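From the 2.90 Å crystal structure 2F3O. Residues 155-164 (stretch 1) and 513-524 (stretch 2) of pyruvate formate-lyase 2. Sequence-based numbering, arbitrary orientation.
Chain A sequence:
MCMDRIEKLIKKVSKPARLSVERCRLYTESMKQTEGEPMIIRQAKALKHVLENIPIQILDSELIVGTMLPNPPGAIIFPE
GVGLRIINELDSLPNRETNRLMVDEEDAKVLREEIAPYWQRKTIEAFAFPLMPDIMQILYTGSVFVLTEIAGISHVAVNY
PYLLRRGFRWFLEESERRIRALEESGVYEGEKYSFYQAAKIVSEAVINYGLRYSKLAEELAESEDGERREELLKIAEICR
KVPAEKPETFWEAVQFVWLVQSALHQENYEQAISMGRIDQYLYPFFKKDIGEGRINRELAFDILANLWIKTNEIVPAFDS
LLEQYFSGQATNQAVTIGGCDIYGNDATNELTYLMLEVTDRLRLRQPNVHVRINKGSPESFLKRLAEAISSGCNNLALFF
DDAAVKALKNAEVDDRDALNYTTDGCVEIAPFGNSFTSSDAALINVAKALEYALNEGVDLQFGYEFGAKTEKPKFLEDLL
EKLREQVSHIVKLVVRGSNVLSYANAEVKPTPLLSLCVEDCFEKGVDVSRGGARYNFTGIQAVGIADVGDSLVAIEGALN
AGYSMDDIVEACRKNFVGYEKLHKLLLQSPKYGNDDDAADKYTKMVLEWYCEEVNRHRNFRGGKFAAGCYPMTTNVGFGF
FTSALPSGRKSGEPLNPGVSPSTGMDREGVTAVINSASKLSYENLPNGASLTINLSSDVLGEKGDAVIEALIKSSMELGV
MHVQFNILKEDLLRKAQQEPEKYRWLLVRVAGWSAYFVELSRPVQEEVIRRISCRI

Stretch 1, residues 155-164: HVAVNYPYLL
Stretch 2 (513-524) LLSLCVEDCFEK

The apolar centre of the contact forms around C517, which follows a helix that enters from earlier in the chain and covers 513-516 of stretch 2. Its side chain (chi1 -45°, m) meets two residues of stretch 1: V158 CG1 (chi1 t) sits 3.6 Å from C517 CB, and L163 CD1 (m, t) reaches C517 SG at 3.7 Å. V156 (chi1 p), in an extended segment at phi/psi -150/136, points toward stretch 2 and extends this patch, with its CG1 3.8 Å from L514 CD1 (t, p) and its CG2 4.1 Å from V518 CG2 (t). These contacts are apolar, at van der Waals distance.

The backbones come closest at N159 and C517, whose CA atoms are 5.3 Å apart. Here N159 N donates to C517 O at 3.0 Å and 150°, the one main-chain to main-chain hydrogen bond between the stretches. N159 (phi/psi -77/79) is also the N-cap of the helix beginning at Y160: its OD1 accepts from Y162 N at 3.0 Å, with chi1 at -164° (t) and chi2 at -20°.

Within that helix, Y162 (chi1 t, chi2 65°) points its CA-to-CB bond toward stretch 2. L516 O lies at the ring edge, 3.4 Å from Y162 CE2, while E519 (chi1 -123°, chi2 t, chi3 138°) covers one face, its CG 3.8 Å from the ring centroid in a CH-pi contact. E519 CD is 3.5 Å from Y162 CD1, and E519 OE2 accepts from N159 ND2 at 2.9 Å, a weak bond at 125°.

E519 and D520 (phi/psi -70/153 and 77/-27) are the central residues of a type II turn from V518 to C521, which leads into helix 521-524. At this outer edge Y162 OH lies 4.0 Å from F522 CD2 and 3.7 Å from E523 CG. A water weakly bonded to Y162 OH (3.2 Å) also accepts weakly from E523 N (3.4 Å), bridging the two stretches.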

# COMPACT_ATOMS: atom_id res chain seq x y z
N HIS A 155 5.21 -10.08 -28.01
CA HIS A 155 6.61 -9.69 -27.76
C HIS A 155 7.14 -10.08 -26.41
O HIS A 155 7.50 -9.22 -25.62
CB HIS A 155 6.80 -8.18 -27.92
CG HIS A 155 6.55 -7.70 -29.31
ND1 HIS A 155 5.28 -7.46 -29.78
CD2 HIS A 155 7.40 -7.44 -30.32
CE1 HIS A 155 5.36 -7.06 -31.03
NE2 HIS A 155 6.64 -7.06 -31.39
N VAL A 156 7.16 -11.37 -26.12
CA VAL A 156 7.70 -11.82 -24.87
C VAL A 156 8.28 -13.20 -25.11
O VAL A 156 7.68 -14.00 -25.83
CB VAL A 156 6.61 -11.82 -23.74
CG1 VAL A 156 5.32 -12.47 -24.20
CG2 VAL A 156 7.13 -12.47 -22.46
N ALA A 157 9.46 -13.46 -24.58
CA ALA A 157 9.94 -14.82 -24.48
C ALA A 157 9.19 -15.53 -23.33
O ALA A 157 9.31 -15.16 -22.16
CB ALA A 157 11.43 -14.85 -24.26
N VAL A 158 8.42 -16.55 -23.71
CA VAL A 158 7.62 -17.39 -22.84
C VAL A 158 8.44 -18.12 -21.80
O VAL A 158 9.49 -18.68 -22.10
CB VAL A 158 6.94 -18.44 -23.70
CG1 VAL A 158 6.11 -19.37 -22.88
CG2 VAL A 158 6.12 -17.77 -24.77
N ASN A 159 7.99 -18.11 -20.55
CA ASN A 159 8.72 -18.79 -19.50
C ASN A 159 8.51 -20.31 -19.55
O ASN A 159 7.74 -20.87 -18.76
CB ASN A 159 8.32 -18.23 -18.15
CG ASN A 159 9.28 -18.60 -17.04
OD1 ASN A 159 10.05 -19.56 -17.15
ND2 ASN A 159 9.19 -17.87 -15.92
N TYR A 160 9.22 -20.98 -20.45
CA TYR A 160 9.18 -22.43 -20.51
C TYR A 160 9.68 -23.18 -19.28
O TYR A 160 9.03 -24.14 -18.88
CB TYR A 160 9.76 -22.97 -21.82
CG TYR A 160 8.81 -22.70 -22.95
CD1 TYR A 160 9.14 -21.83 -23.96
CD2 TYR A 160 7.54 -23.26 -22.95
CE1 TYR A 160 8.24 -21.55 -24.98
CE2 TYR A 160 6.64 -22.98 -23.95
CZ TYR A 160 6.99 -22.13 -24.96
OH TYR A 160 6.10 -21.85 -25.96
N PRO A 161 10.80 -22.74 -18.66
CA PRO A 161 11.13 -23.46 -17.43
C PRO A 161 10.11 -23.41 -16.28
O PRO A 161 10.07 -24.35 -15.49
CB PRO A 161 12.48 -22.84 -17.01
CG PRO A 161 12.59 -21.61 -17.74
CD PRO A 161 11.82 -21.74 -18.99
N TYR A 162 9.29 -22.35 -16.20
CA TYR A 162 8.19 -22.27 -15.23
C TYR A 162 7.16 -23.35 -15.57
O TYR A 162 6.64 -24.04 -14.68
CB TYR A 162 7.52 -20.89 -15.28
CG TYR A 162 6.44 -20.63 -14.24
CD1 TYR A 162 6.75 -20.58 -12.89
CD2 TYR A 162 5.09 -20.42 -14.60
CE1 TYR A 162 5.80 -20.33 -11.94
CE2 TYR A 162 4.11 -20.17 -13.63
CZ TYR A 162 4.48 -20.13 -12.29
OH TYR A 162 3.57 -19.91 -11.27
N LEU A 163 6.88 -23.46 -16.86
CA LEU A 163 5.88 -24.37 -17.38
C LEU A 163 6.35 -25.80 -17.21
O LEU A 163 5.59 -26.64 -16.72
CB LEU A 163 5.59 -24.05 -18.85
CG LEU A 163 4.85 -22.73 -19.08
CD1 LEU A 163 4.62 -22.45 -20.54
CD2 LEU A 163 3.52 -22.68 -18.31
N LEU A 164 7.62 -26.05 -17.53
CA LEU A 164 8.16 -27.42 -17.57
C LEU A 164 8.30 -28.04 -16.21
O LEU A 164 8.43 -29.25 -16.11
CB LEU A 164 9.51 -27.47 -18.32
CG LEU A 164 9.40 -27.16 -19.81
CD1 LEU A 164 10.72 -26.73 -20.42
CD2 LEU A 164 8.83 -28.28 -20.59
N LEU A 513 -3.86 -17.42 -21.35
CA LEU A 513 -2.87 -18.50 -21.50
C LEU A 513 -1.45 -17.96 -21.35
O LEU A 513 -0.66 -18.52 -20.57
CB LEU A 513 -3.03 -19.26 -22.83
CG LEU A 513 -2.01 -20.36 -23.10
CD1 LEU A 513 -2.08 -21.45 -22.06
CD2 LEU A 513 -2.21 -20.95 -24.50
N LEU A 514 -1.16 -16.86 -22.06
CA LEU A 514 0.10 -16.14 -21.97
C LEU A 514 0.40 -15.73 -20.54
O LEU A 514 1.54 -15.85 -20.09
CB LEU A 514 0.06 -14.91 -22.87
CG LEU A 514 1.32 -14.04 -22.87
CD1 LEU A 514 2.52 -14.86 -23.31
CD2 LEU A 514 1.15 -12.79 -23.71
N SER A 515 -0.62 -15.29 -19.82
CA SER A 515 -0.47 -15.01 -18.39
C SER A 515 0.08 -16.17 -17.58
O SER A 515 0.89 -15.96 -16.70
CB SER A 515 -1.79 -14.56 -17.78
OG SER A 515 -2.09 -13.26 -18.21
N LEU A 516 -0.32 -17.40 -17.89
CA LEU A 516 0.21 -18.52 -17.13
C LEU A 516 1.70 -18.65 -17.34
O LEU A 516 2.45 -19.08 -16.45
CB LEU A 516 -0.48 -19.82 -17.51
CG LEU A 516 -1.62 -20.31 -16.60
CD1 LEU A 516 -2.44 -19.15 -16.04
CD2 LEU A 516 -2.50 -21.24 -17.38
N CYS A 517 2.13 -18.22 -18.52
CA CYS A 517 3.51 -18.37 -18.93
C CYS A 517 4.39 -17.21 -18.54
O CYS A 517 5.54 -17.20 -18.98
CB CYS A 517 3.60 -18.45 -20.45
SG CYS A 517 2.46 -19.51 -21.26
N VAL A 518 3.89 -16.21 -17.84
CA VAL A 518 4.76 -15.09 -17.47
C VAL A 518 4.74 -14.86 -15.97
O VAL A 518 3.70 -14.56 -15.40
CB VAL A 518 4.45 -13.78 -18.22
CG1 VAL A 518 5.41 -12.67 -17.79
CG2 VAL A 518 4.51 -13.98 -19.73
N GLU A 519 5.89 -14.97 -15.34
CA GLU A 519 5.92 -15.14 -13.91
C GLU A 519 5.50 -13.94 -13.10
O GLU A 519 5.63 -12.78 -13.50
CB GLU A 519 7.24 -15.69 -13.42
CG GLU A 519 7.09 -16.97 -12.64
CD GLU A 519 8.43 -17.54 -12.21
OE1 GLU A 519 8.55 -18.01 -11.04
OE2 GLU A 519 9.37 -17.52 -13.03
N ASP A 520 5.00 -14.31 -11.92
CA ASP A 520 4.14 -13.57 -11.00
C ASP A 520 2.65 -13.50 -11.41
O ASP A 520 1.81 -13.44 -10.53
CB ASP A 520 4.76 -12.24 -10.54
CG ASP A 520 6.04 -12.45 -9.73
OD1 ASP A 520 6.55 -13.58 -9.70
OD2 ASP A 520 6.53 -11.48 -9.13
N CYS A 521 2.31 -13.60 -12.69
CA CYS A 521 0.90 -13.47 -13.11
C CYS A 521 -0.05 -14.45 -12.50
O CYS A 521 -1.05 -14.04 -11.90
CB CYS A 521 0.73 -13.62 -14.61
SG CYS A 521 1.24 -12.23 -15.57
N PHE A 522 0.24 -15.73 -12.68
CA PHE A 522 -0.59 -16.81 -12.15
C PHE A 522 -0.59 -16.76 -10.62
O PHE A 522 -1.65 -16.85 -10.01
CB PHE A 522 -0.13 -18.19 -12.64
CG PHE A 522 -0.92 -19.33 -12.05
CD1 PHE A 522 -2.21 -19.59 -12.49
CD2 PHE A 522 -0.40 -20.11 -11.03
CE1 PHE A 522 -2.94 -20.61 -11.95
CE2 PHE A 522 -1.14 -21.13 -10.49
CZ PHE A 522 -2.41 -21.38 -10.96
N GLU A 523 0.58 -16.59 -10.02
CA GLU A 523 0.65 -16.57 -8.56
C GLU A 523 -0.06 -15.37 -7.91
O GLU A 523 -0.67 -15.52 -6.86
CB GLU A 523 2.10 -16.69 -8.07
CG GLU A 523 2.64 -18.11 -8.18
CD GLU A 523 2.07 -19.03 -7.10
OE1 GLU A 523 2.07 -20.28 -7.31
OE2 GLU A 523 1.65 -18.48 -6.05
N LYS A 524 -0.01 -14.22 -8.55
CA LYS A 524 -0.73 -13.04 -8.06
C LYS A 524 -2.20 -13.00 -8.50
O LYS A 524 -3.00 -12.22 -7.97
CB LYS A 524 -0.01 -11.74 -8.46
CG LYS A 524 1.34 -11.55 -7.83
CD LYS A 524 1.60 -10.09 -7.48
CE LYS A 524 3.03 -9.85 -6.98
NZ LYS A 524 3.46 -10.90 -6.02
O HOH W 1 3.20 -16.89 -12.11